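Local coordinates for UPF0678 fatty acid-binding protein-like protein ERS007657_00996 (Mycobacterium tuberculosis, PDB 6R3W), which binds heme b in a beta-barrel and probably scavenges peroxynitrite by isomerising it to nitrate, at residues Ser13-Ser18 against Tyr132-Asp137; Thr55-Val58 against Pro63-Ser66; Leu143-Val148 against Gln153-Ala158. All blocks are in the same frame, centred on the assembly; numbering follows the deposited sequence. Where two conformers were deposited one is given.

Contact 1 of 3, residues Ser13-Ser18 against Tyr132-Asp137; sequences SPLLGS and YRIDGD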
loop_
_atom_site.group_PDB
_atom_site.type_symbol
_atom_site.label_atom_id
_atom_site.label_comp_id
_atom_site.label_asym_id
_atom_site.label_seq_id
_atom_site.Cartn_x
_atom_site.Cartn_y
_atom_site.Cartn_z
ATOM N N SER A 13 8.895 -2.801 12.792
ATOM C CA SER A 13 8.197 -3.790 13.647
ATOM C C SER A 13 6.784 -3.310 14.010
ATOM O O SER A 13 5.875 -4.145 14.092
ATOM C CB SER A 13 9.029 -4.186 14.864
ATOM O OG SER A 13 9.165 -3.125 15.806
ATOM N N PRO A 14 6.508 -1.989 14.177
ATOM C CA PRO A 14 5.143 -1.579 14.509
ATOM C C PRO A 14 4.100 -1.913 13.419
ATOM O O PRO A 14 2.921 -1.867 13.706
ATOM C CB PRO A 14 5.262 -0.054 14.705
ATOM C CG PRO A 14 6.677 0.119 15.224
ATOM C CD PRO A 14 7.468 -0.868 14.380
ATOM N N LEU A 15 4.532 -2.180 12.197
ATOM C CA LEU A 15 3.570 -2.516 11.126
ATOM C C LEU A 15 2.991 -3.918 11.354
ATOM O O LEU A 15 1.892 -4.201 10.860
ATOM C CB LEU A 15 4.257 -2.431 9.759
ATOM C CG LEU A 15 4.337 -1.050 9.103
ATOM C CD1 LEU A 15 5.156 -0.077 9.934
ATOM C CD2 LEU A 15 4.912 -1.180 7.695
ATOM N N LEU A 16 3.733 -4.801 11.998
ATOM C CA LEU A 16 3.311 -6.208 12.131
ATOM C C LEU A 16 1.934 -6.277 12.795
ATOM O O LEU A 16 1.734 -5.638 13.849
ATOM C CB LEU A 16 4.341 -6.973 12.946
ATOM C CG LEU A 16 5.676 -7.212 12.252
ATOM C CD1 LEU A 16 6.708 -7.715 13.249
ATOM C CD2 LEU A 16 5.528 -8.190 11.095
ATOM N N GLY A 17 1.074 -7.123 12.261
ATOM C CA GLY A 17 -0.256 -7.391 12.793
ATOM C C GLY A 17 -1.359 -7.069 11.802
ATOM O O GLY A 17 -1.098 -7.007 10.570
ATOM N N SER A 18 -2.569 -6.973 12.324
ATOM C CA SER A 18 -3.807 -6.850 11.549
ATOM C C SER A 18 -4.353 -5.446 11.725
ATOM O O SER A 18 -4.294 -4.910 12.841
ATOM C CB SER A 18 -4.808 -7.876 11.979
ATOM O OG SER A 18 -4.386 -9.178 11.590
ATOM N N TYR A 132 2.504 6.545 3.389
ATOM C CA TYR A 132 1.954 5.802 4.543
ATOM C C TYR A 132 2.463 6.476 5.834
ATOM O O TYR A 132 3.671 6.866 5.917
ATOM C CB TYR A 132 2.282 4.300 4.429
ATOM C CG TYR A 132 1.346 3.482 3.549
ATOM C CD1 TYR A 132 0.580 2.441 4.069
ATOM C CD2 TYR A 132 1.255 3.713 2.187
ATOM C CE1 TYR A 132 -0.307 1.722 3.276
ATOM C CE2 TYR A 132 0.331 3.042 1.392
ATOM C CZ TYR A 132 -0.434 2.024 1.930
ATOM O OH TYR A 132 -1.290 1.334 1.120
ATOM N N ARG A 133 1.594 6.532 6.818
ATOM C CA ARG A 133 1.934 7.008 8.166
ATOM C C ARG A 133 1.421 5.995 9.178
ATOM O O ARG A 133 0.234 5.681 9.146
ATOM C CB ARG A 133 1.323 8.393 8.393
ATOM C CG ARG A 133 1.596 8.976 9.772
ATOM C CD ARG A 133 0.734 10.206 9.971
ATOM N NE ARG A 133 0.864 10.767 11.298
ATOM C CZ ARG A 133 1.740 11.693 11.624
ATOM N NH1 ARG A 133 2.646 12.086 10.741
ATOM N NH2 ARG A 133 1.837 12.081 12.880
ATOM N N ILE A 134 2.304 5.455 10.000
ATOM C CA ILE A 134 1.910 4.641 11.170
ATOM C C ILE A 134 2.205 5.483 12.422
ATOM O O ILE A 134 3.360 5.858 12.636
ATOM C CB ILE A 134 2.611 3.261 11.207
ATOM C CG1 ILE A 134 2.181 2.331 10.061
ATOM C CG2 ILE A 134 2.364 2.603 12.559
ATOM C CD1 ILE A 134 2.645 2.747 8.687
ATOM N N ASP A 135 1.163 5.871 13.131
ATOM C CA ASP A 135 1.241 6.708 14.349
ATOM C C ASP A 135 0.595 5.923 15.486
ATOM O O ASP A 135 -0.629 5.816 15.512
ATOM C CB ASP A 135 0.576 8.059 14.103
ATOM C CG ASP A 135 0.639 9.004 15.274
ATOM O OD1 ASP A 135 1.104 8.581 16.334
ATOM O OD2 ASP A 135 0.217 10.162 15.104
ATOM N N GLY A 136 1.402 5.223 16.263
ATOM C CA GLY A 136 0.862 4.327 17.296
ATOM C C GLY A 136 -0.003 3.237 16.688
ATOM O O GLY A 136 0.548 2.363 16.007
ATOM N N ASP A 137 -1.306 3.247 16.974
ATOM C CA ASP A 137 -2.250 2.205 16.514
ATOM C C ASP A 137 -3.083 2.701 15.324
ATOM O O ASP A 137 -4.061 2.028 14.986
ATOM C CB ASP A 137 -3.177 1.775 17.640
ATOM C CG ASP A 137 -2.494 0.959 18.721
ATOM O OD1 ASP A 137 -1.329 0.540 18.518
ATOM O OD2 ASP A 137 -3.123 0.773 19.776
#

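Contact 2 of 3, residues Thr55-Val58 against Pro63-Ser66; sequences TRAV and PLHS. With HEM (protoporphyrin IX containing Fe), chain B.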
loop_
_atom_site.group_PDB
_atom_site.type_symbol
_atom_site.label_atom_id
_atom_site.label_comp_id
_atom_site.label_asym_id
_atom_site.label_seq_id
_atom_site.Cartn_x
_atom_site.Cartn_y
_atom_site.Cartn_z
ATOM N N THR A 55 -10.352 -5.258 0.259
ATOM C CA THR A 55 -11.312 -4.154 0.440
ATOM C C THR A 55 -12.686 -4.594 -0.020
ATOM O O THR A 55 -12.780 -5.516 -0.871
ATOM C CB THR A 55 -10.873 -2.879 -0.282
ATOM O OG1 THR A 55 -11.021 -3.050 -1.697
ATOM C CG2 THR A 55 -9.457 -2.483 0.088
ATOM N N ARG A 56 -13.708 -3.937 0.510
ATOM C CA ARG A 56 -15.101 -4.264 0.154
ATOM C C ARG A 56 -15.946 -3.007 0.235
ATOM O O ARG A 56 -15.566 -2.052 0.931
ATOM C CB ARG A 56 -15.662 -5.372 1.045
ATOM C CG ARG A 56 -15.733 -5.040 2.522
ATOM C CD ARG A 56 -16.150 -6.264 3.325
ATOM N NE ARG A 56 -16.468 -5.948 4.708
ATOM C CZ ARG A 56 -15.569 -5.685 5.649
ATOM N NH1 ARG A 56 -14.289 -5.562 5.335
ATOM N NH2 ARG A 56 -15.969 -5.430 6.885
ATOM N N ALA A 57 -17.080 -3.031 -0.427
ATOM C CA ALA A 57 -17.958 -1.858 -0.438
ATOM C C ALA A 57 -18.553 -1.635 0.958
ATOM O O ALA A 57 -18.860 -2.607 1.656
ATOM C CB ALA A 57 -19.034 -2.039 -1.461
ATOM N N VAL A 58 -18.655 -0.384 1.372
ATOM C CA VAL A 58 -19.277 -0.058 2.679
ATOM C C VAL A 58 -20.754 -0.487 2.661
ATOM O O VAL A 58 -21.200 -1.074 3.657
ATOM C CB VAL A 58 -19.121 1.429 3.008
ATOM C CG1 VAL A 58 -19.814 1.773 4.310
ATOM C CG2 VAL A 58 -17.659 1.849 3.041
ATOM N N PRO A 63 -16.734 -7.544 -2.530
ATOM C CA PRO A 63 -15.301 -7.373 -2.679
ATOM C C PRO A 63 -14.984 -6.394 -3.811
ATOM O O PRO A 63 -15.603 -6.442 -4.878
ATOM C CB PRO A 63 -14.780 -8.791 -2.976
ATOM C CG PRO A 63 -15.985 -9.507 -3.554
ATOM C CD PRO A 63 -17.161 -8.918 -2.799
ATOM N N LEU A 64 -14.123 -5.446 -3.517
ATOM C CA LEU A 64 -13.660 -4.494 -4.528
ATOM C C LEU A 64 -12.247 -4.907 -4.958
ATOM O O LEU A 64 -12.105 -6.022 -5.461
ATOM C CB LEU A 64 -13.773 -3.074 -3.950
ATOM C CG LEU A 64 -15.212 -2.601 -3.681
ATOM C CD1 LEU A 64 -15.233 -1.232 -3.034
ATOM C CD2 LEU A 64 -16.044 -2.589 -4.967
ATOM N N HIS A 65 -11.252 -4.196 -4.505
ATOM C CA HIS A 65 -9.831 -4.400 -4.832
ATOM C C HIS A 65 -9.183 -5.285 -3.754
ATOM O O HIS A 65 -9.558 -5.192 -2.569
ATOM C CB HIS A 65 -9.142 -3.033 -4.958
ATOM C CG HIS A 65 -7.677 -3.107 -5.232
ATOM N ND1 HIS A 65 -6.720 -2.976 -4.237
ATOM C CD2 HIS A 65 -7.008 -3.281 -6.390
ATOM C CE1 HIS A 65 -5.525 -3.007 -4.796
ATOM N NE2 HIS A 65 -5.679 -3.233 -6.120
ATOM N N SER A 66 -8.139 -5.998 -4.127
ATOM C CA SER A 66 -7.191 -6.589 -3.170
ATOM C C SER A 66 -5.791 -6.396 -3.745
ATOM O O SER A 66 -5.669 -6.052 -4.930
ATOM C CB SER A 66 -7.513 -8.034 -2.893
ATOM O OG SER A 66 -7.410 -8.787 -4.093
HETATM C CHA HEM B . -11.216 2.447 -10.808
HETATM C CHB HEM B . -11.666 1.061 -6.231
HETATM C CHC HEM B . -6.841 0.479 -5.889
HETATM C CHD HEM B . -6.470 1.407 -10.647
HETATM C C1A HEM B . -11.741 2.112 -9.586
HETATM C C2A HEM B . -13.148 2.065 -9.296
HETATM C C3A HEM B . -13.263 1.667 -8.011
HETATM C C4A HEM B . -11.950 1.485 -7.502
HETATM C CMA HEM B . -14.540 1.415 -7.261
HETATM C CAA HEM B . -14.268 2.388 -10.255
HETATM C CBA HEM B . -15.023 1.126 -10.657
HETATM C CGA HEM B . -14.116 0.184 -11.372
HETATM O O1A HEM B . -13.944 -0.967 -10.917
HETATM O O2A HEM B . -13.572 0.530 -12.441
HETATM C C1B HEM B . -10.372 0.836 -5.725
HETATM C C2B HEM B . -10.110 0.394 -4.392
HETATM C C3B HEM B . -8.738 0.265 -4.266
HETATM C C4B HEM B . -8.185 0.580 -5.591
HETATM C CMB HEM B . -11.146 0.122 -3.326
HETATM C CAB HEM B . -7.912 -0.088 -3.090
HETATM C CBB HEM B . -8.286 0.216 -1.863
HETATM C C1C HEM B . -6.323 0.639 -7.177
HETATM C C2C HEM B . -4.970 0.458 -7.540
HETATM C C3C HEM B . -4.886 0.651 -8.893
HETATM C C4C HEM B . -6.189 1.060 -9.347
HETATM C CMC HEM B . -3.878 0.114 -6.580
HETATM C CAC HEM B . -3.730 0.451 -9.796
HETATM C CBC HEM B . -2.926 -0.614 -9.693
HETATM C C1D HEM B . -7.729 1.827 -11.059
HETATM C C2D HEM B . -8.027 2.219 -12.444
HETATM C C3D HEM B . -9.331 2.494 -12.490
HETATM C C4D HEM B . -9.857 2.300 -11.122
HETATM C CMD HEM B . -7.063 2.220 -13.599
HETATM C CAD HEM B . -10.145 2.527 -13.753
HETATM C CBD HEM B . -10.336 3.899 -14.213
HETATM C CGD HEM B . -11.111 3.896 -15.534
HETATM O O1D HEM B . -11.750 2.925 -16.060
HETATM O O2D HEM B . -11.078 4.898 -16.103
HETATM N NA HEM B . -11.032 1.724 -8.460
HETATM N NB HEM B . -9.207 0.924 -6.398
HETATM N NC HEM B . -7.043 1.041 -8.270
HETATM N ND HEM B . -8.865 1.878 -10.291
HETATM FE FE HEM B . -9.036 1.481 -8.381
HETATM O O HOH W 1 -9.332 -0.587 -8.881
#

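Contact 3 of 3, residues Leu143-Val148 against Gln153-Ala158; sequences LQMRAV and QDHLAA. With HEM (protoporphyrin IX containing Fe), chain B.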
loop_
_atom_site.group_PDB
_atom_site.type_symbol
_atom_site.label_atom_id
_atom_site.label_comp_id
_atom_site.label_asym_id
_atom_site.label_seq_id
_atom_site.Cartn_x
_atom_site.Cartn_y
_atom_site.Cartn_z
ATOM N N LEU A 143 -2.838 7.294 -1.865
ATOM C CA LEU A 143 -2.280 6.723 -3.102
ATOM C C LEU A 143 -2.642 7.645 -4.242
ATOM O O LEU A 143 -3.824 7.972 -4.410
ATOM C CB LEU A 143 -2.791 5.292 -3.310
ATOM C CG LEU A 143 -2.302 4.603 -4.581
ATOM C CD1 LEU A 143 -2.201 3.101 -4.357
ATOM C CD2 LEU A 143 -3.207 4.907 -5.762
ATOM N N GLN A 144 -1.634 8.048 -4.979
ATOM C CA GLN A 144 -1.832 8.803 -6.228
ATOM C C GLN A 144 -1.536 7.906 -7.431
ATOM O O GLN A 144 -0.684 6.994 -7.332
ATOM C CB GLN A 144 -0.987 10.072 -6.234
ATOM C CG GLN A 144 -1.342 11.022 -5.111
ATOM C CD GLN A 144 -0.904 12.425 -5.425
ATOM O OE1 GLN A 144 0.225 12.659 -5.872
ATOM N NE2 GLN A 144 -1.773 13.383 -5.136
ATOM N N MET A 145 -2.249 8.140 -8.504
ATOM C CA MET A 145 -2.187 7.305 -9.711
ATOM C C MET A 145 -2.111 8.197 -10.948
ATOM O O MET A 145 -2.826 9.187 -11.020
ATOM C CB MET A 145 -3.417 6.413 -9.776
ATOM C CG MET A 145 -3.471 5.541 -10.997
ATOM S SD MET A 145 -4.714 4.238 -10.866
ATOM C CE MET A 145 -6.239 5.188 -10.908
ATOM N N ARG A 146 -1.289 7.798 -11.905
ATOM C CA ARG A 146 -1.252 8.311 -13.287
ATOM C C ARG A 146 -1.730 7.178 -14.184
ATOM O O ARG A 146 -1.112 6.105 -14.164
ATOM C CB ARG A 146 0.171 8.741 -13.646
ATOM C CG ARG A 146 0.315 9.436 -14.991
ATOM C CD ARG A 146 1.766 9.855 -15.263
ATOM N NE ARG A 146 2.633 8.705 -15.502
ATOM C CZ ARG A 146 3.938 8.634 -15.179
ATOM N NH1 ARG A 146 4.516 9.562 -14.438
ATOM N NH2 ARG A 146 4.654 7.591 -15.571
ATOM N N ALA A 147 -2.850 7.362 -14.855
ATOM C CA ALA A 147 -3.512 6.262 -15.566
ATOM C C ALA A 147 -4.535 6.825 -16.544
ATOM O O ALA A 147 -5.046 7.914 -16.297
ATOM C CB ALA A 147 -4.189 5.319 -14.598
ATOM N N VAL A 148 -4.829 6.049 -17.576
ATOM C CA VAL A 148 -5.992 6.233 -18.488
ATOM C C VAL A 148 -6.097 7.729 -18.870
ATOM O O VAL A 148 -7.214 8.312 -18.865
ATOM C CB VAL A 148 -7.289 5.640 -17.892
ATOM C CG1 VAL A 148 -7.195 4.121 -17.785
ATOM C CG2 VAL A 148 -7.673 6.250 -16.549
ATOM N N GLN A 153 -2.467 11.934 -9.621
ATOM C CA GLN A 153 -3.422 12.585 -8.714
ATOM C C GLN A 153 -4.020 11.548 -7.757
ATOM O O GLN A 153 -3.932 10.346 -8.036
ATOM C CB GLN A 153 -4.509 13.299 -9.508
ATOM C CG GLN A 153 -5.373 12.362 -10.315
ATOM C CD GLN A 153 -6.302 13.132 -11.205
ATOM O OE1 GLN A 153 -7.373 13.564 -10.774
ATOM N NE2 GLN A 153 -5.878 13.322 -12.452
ATOM N N ASP A 154 -4.708 12.005 -6.734
ATOM C CA ASP A 154 -5.313 11.084 -5.745
ATOM C C ASP A 154 -6.201 10.050 -6.446
ATOM O O ASP A 154 -7.088 10.437 -7.245
ATOM C CB ASP A 154 -6.142 11.843 -4.726
ATOM C CG ASP A 154 -5.320 12.550 -3.661
ATOM O OD1 ASP A 154 -4.067 12.471 -3.728
ATOM O OD2 ASP A 154 -5.930 13.216 -2.801
ATOM N N HIS A 155 -6.082 8.792 -6.040
ATOM C CA HIS A 155 -7.110 7.757 -6.304
ATOM C C HIS A 155 -7.703 7.254 -4.997
ATOM O O HIS A 155 -8.875 6.910 -5.004
ATOM C CB HIS A 155 -6.556 6.584 -7.148
ATOM C CG HIS A 155 -7.536 5.483 -7.464
ATOM N ND1 HIS A 155 -8.809 5.732 -7.910
ATOM C CD2 HIS A 155 -7.372 4.126 -7.545
ATOM C CE1 HIS A 155 -9.419 4.575 -8.170
ATOM N NE2 HIS A 155 -8.568 3.579 -7.924
ATOM N N LEU A 156 -6.899 7.143 -3.935
ATOM C CA LEU A 156 -7.352 6.528 -2.666
ATOM C C LEU A 156 -6.817 7.327 -1.488
ATOM O O LEU A 156 -5.654 7.763 -1.538
ATOM C CB LEU A 156 -6.843 5.092 -2.531
ATOM C CG LEU A 156 -7.087 4.150 -3.699
ATOM C CD1 LEU A 156 -6.210 2.915 -3.525
ATOM C CD2 LEU A 156 -8.557 3.758 -3.817
ATOM N N ALA A 157 -7.498 7.189 -0.365
ATOM C CA ALA A 157 -6.866 7.398 0.956
ATOM C C ALA A 157 -7.702 6.689 2.013
ATOM O O ALA A 157 -8.927 6.611 1.860
ATOM C CB ALA A 157 -6.720 8.865 1.243
ATOM N N ALA A 158 -7.057 6.199 3.060
ATOM C CA ALA A 158 -7.789 5.446 4.108
ATOM C C ALA A 158 -7.122 5.618 5.451
ATOM O O ALA A 158 -5.945 6.023 5.518
ATOM C CB ALA A 158 -7.870 3.982 3.751
HETATM C CHA HEM B . -11.216 2.447 -10.808
HETATM C CHB HEM B . -11.666 1.061 -6.231
HETATM C CHC HEM B . -6.841 0.479 -5.889
HETATM C CHD HEM B . -6.470 1.407 -10.647
HETATM C C1A HEM B . -11.741 2.112 -9.586
HETATM C C2A HEM B . -13.148 2.065 -9.296
HETATM C C3A HEM B . -13.263 1.667 -8.011
HETATM C C4A HEM B . -11.950 1.485 -7.502
HETATM C CMA HEM B . -14.540 1.415 -7.261
HETATM C CAA HEM B . -14.268 2.388 -10.255
HETATM C CBA HEM B . -15.023 1.126 -10.657
HETATM C CGA HEM B . -14.116 0.184 -11.372
HETATM O O1A HEM B . -13.944 -0.967 -10.917
HETATM O O2A HEM B . -13.572 0.530 -12.441
HETATM C C1B HEM B . -10.372 0.836 -5.725
HETATM C C2B HEM B . -10.110 0.394 -4.392
HETATM C C3B HEM B . -8.738 0.265 -4.266
HETATM C C4B HEM B . -8.185 0.580 -5.591
HETATM C CMB HEM B . -11.146 0.122 -3.326
HETATM C CAB HEM B . -7.912 -0.088 -3.090
HETATM C CBB HEM B . -8.286 0.216 -1.863
HETATM C C1C HEM B . -6.323 0.639 -7.177
HETATM C C2C HEM B . -4.970 0.458 -7.540
HETATM C C3C HEM B . -4.886 0.651 -8.893
HETATM C C4C HEM B . -6.189 1.060 -9.347
HETATM C CMC HEM B . -3.878 0.114 -6.580
HETATM C CAC HEM B . -3.730 0.451 -9.796
HETATM C CBC HEM B . -2.926 -0.614 -9.693
HETATM C C1D HEM B . -7.729 1.827 -11.059
HETATM C C2D HEM B . -8.027 2.219 -12.444
HETATM C C3D HEM B . -9.331 2.494 -12.490
HETATM C C4D HEM B . -9.857 2.300 -11.122
HETATM C CMD HEM B . -7.063 2.220 -13.599
HETATM C CAD HEM B . -10.145 2.527 -13.753
HETATM C CBD HEM B . -10.336 3.899 -14.213
HETATM C CGD HEM B . -11.111 3.896 -15.534
HETATM O O1D HEM B . -11.750 2.925 -16.060
HETATM O O2D HEM B . -11.078 4.898 -16.103
HETATM N NA HEM B . -11.032 1.724 -8.460
HETATM N NB HEM B . -9.207 0.924 -6.398
HETATM N NC HEM B . -7.043 1.041 -8.270
HETATM N ND HEM B . -8.865 1.878 -10.291
HETATM FE FE HEM B . -9.036 1.481 -8.381
HETATM O O HOH W 1 -9.332 -0.587 -8.881
#

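Contact 1 of 3, residues Ser13-Ser18 against Tyr132-Asp137
The puckered ring of Pro14 turns its CB toward Ile134, 4.5 Å from Ile134 CG2, and Leu15 completes the contact; the flat ring of Tyr132 lies outside it, stacked on Tyr141. The setting is one end of a calycin-type antiparallel beta-barrel. Here the 3-10 turn 13-15 leads into the first strand, 17-25, and rests against the end of strand 125-135, an example of how a short N-terminal turn can pack against a barrel end. Leu15 and Ile134 carry most of this buried, wholly apolar contact, with Ile104 and Leu49 packed beside Leu15. Gly17 and Ser18 open the predicted GXWXGXG motif, and Trp19 of that motif donates its NE1 to Leu15 O. Arg162 links the two segments from outside: its NH2 bonds both Pro14 O and Gly136 O, and its NE pairs with Asp137 OD1. The isoleucine holds CG1 anti to its carbonyl carbon (chi1 -67°), which sends that branch and its end, Ile134 CD1, to the leucine. The two side chains cross at about a right angle, and Leu15 CD1 lies 3.8 Å from Ile134 CG1 and 4.0 Å from Ile134 CD1.

Contact 2 of 3, residues Thr55-Val58 against Pro63-Ser66
Thr55 and His65 meet twice at one carbonyl. The threonine hydroxyl sits between its own backbone N and carbonyl carbon (chi1 72°), and from there OG1 donates to His65 O over 2.7 Å, in the carbonyl plane and on a lone pair. Thr55 N bonds the same oxygen at 2.9 Å, so two donors from a single residue grip this acceptor. The same rotation leaves the methyl group CG2 to face the bound heme, 3.5 Å from the vinyl atom CBB.

His65 shows how a side chain can belong to both a strand pairing and a pocket. With CG anti to the backbone N (chi1 178°), its ring swings out over the porphyrin, and the methine carbon CHC lies 3.6 Å from the ring plane, over its centre. His65 ND1 comes within 3.3 Å of the heme vinyl carbon CAB. The ring is on the face of the heme where a water ligates the iron, and its polar ends are held from elsewhere: ND1 by Gln53 NE2, NE2 by His85 ND1.

These residues belong to the beta hairpin of strands 48-57 and 63-73 in the heme-binding barrel. Arg56 and Pro63 form an antiparallel non-hydrogen-bonded pair, whereas Thr55 has His65, one residue further along than a regular ladder would give, as its closest CA neighbour. Leu64 lies between these two partners. Its N still donates to Thr55 O, and its side chain points toward strand 48-57. There Leu64 CD1 covers the peptide link between Arg56 and Ala57, 3.7 Å from Ala57 N, and approaches the methyl of Ala57 to 4.2 Å.

Contact 3 of 3, residues Leu143-Val148 against Gln153-Ala158
Leu143 O is gripped by two successive backbone donors, His155 N at 2.9 Å and Leu156 N at 3.2 Å, both in its carbonyl plane. Two residues facing one is the definition of a classic beta bulge, and here the bulge serves the heme site. Leu143 N answers by donating to Leu156 O, and beyond the bulge Met145 pairs with Gln153.

The irregularity lets His155 and Leu156 both turn towards the porphyrin. CG of the histidine is anti to the backbone N (chi1 -180°), and the ring reaches down until NE2 ligates the heme iron at 2.2 Å; a water holds the sixth position on the opposite side. ND1 donates to Lys26 O, which helps to fix the rotation of the ring. Hydrocarbon groups clamp its two faces. Met145, bent at its last torsion (chi3 68°), lays CE over one face in a CH-pi contact, 3.8 Å from the ring centroid, while Leu156 CD2 lies over the other, displaced toward the rim. Both residues also press on the cofactor itself: Met145 SD is 3.3 Å from the methine carbon CHD, and Leu156 CD1 is 3.5 Å from CHC.

Away from the heme, Gln144 and Asp154 tie the strands by their side chains, at least in one of the two conformers of Gln144. In it Gln144 NE2 donates nearly in the amide plane to Asp154 OD1 at 2.8 Å, meeting the carboxylate on its anti side and 35° out of its plane.

Strands 138-147 and 153-162 are neighbours in the barrel. Beyond them, strand 125-135 packs Leu128 on Leu143 and Met145, strand 33-42 brings Phe33 and Tyr35 to Leu156, and Tyr27 OH, from the loop after strand 17-25, bonds Met145 O.

Overall arrangement
All three contacts belong to one ten-stranded antiparallel barrel, in which strand order follows chain order. Contact 2 is nested within the long loop closed by contact 1, and contact 3 follows both, on the last two strands. Contacts 2 and 3, with centres about 16 Å apart, hold the heme between them: contact 2 lies on the side of the iron-bound water, contact 3 supplies the axial histidine. Contact 1 lies about 21 and 22 Å from them, centre to centre, and across the chain's centre from contact 3, away from the heme. Contacts between strands close in sequence thus line the cofactor site, while a sequence-distant one packs a remote part of the barrel.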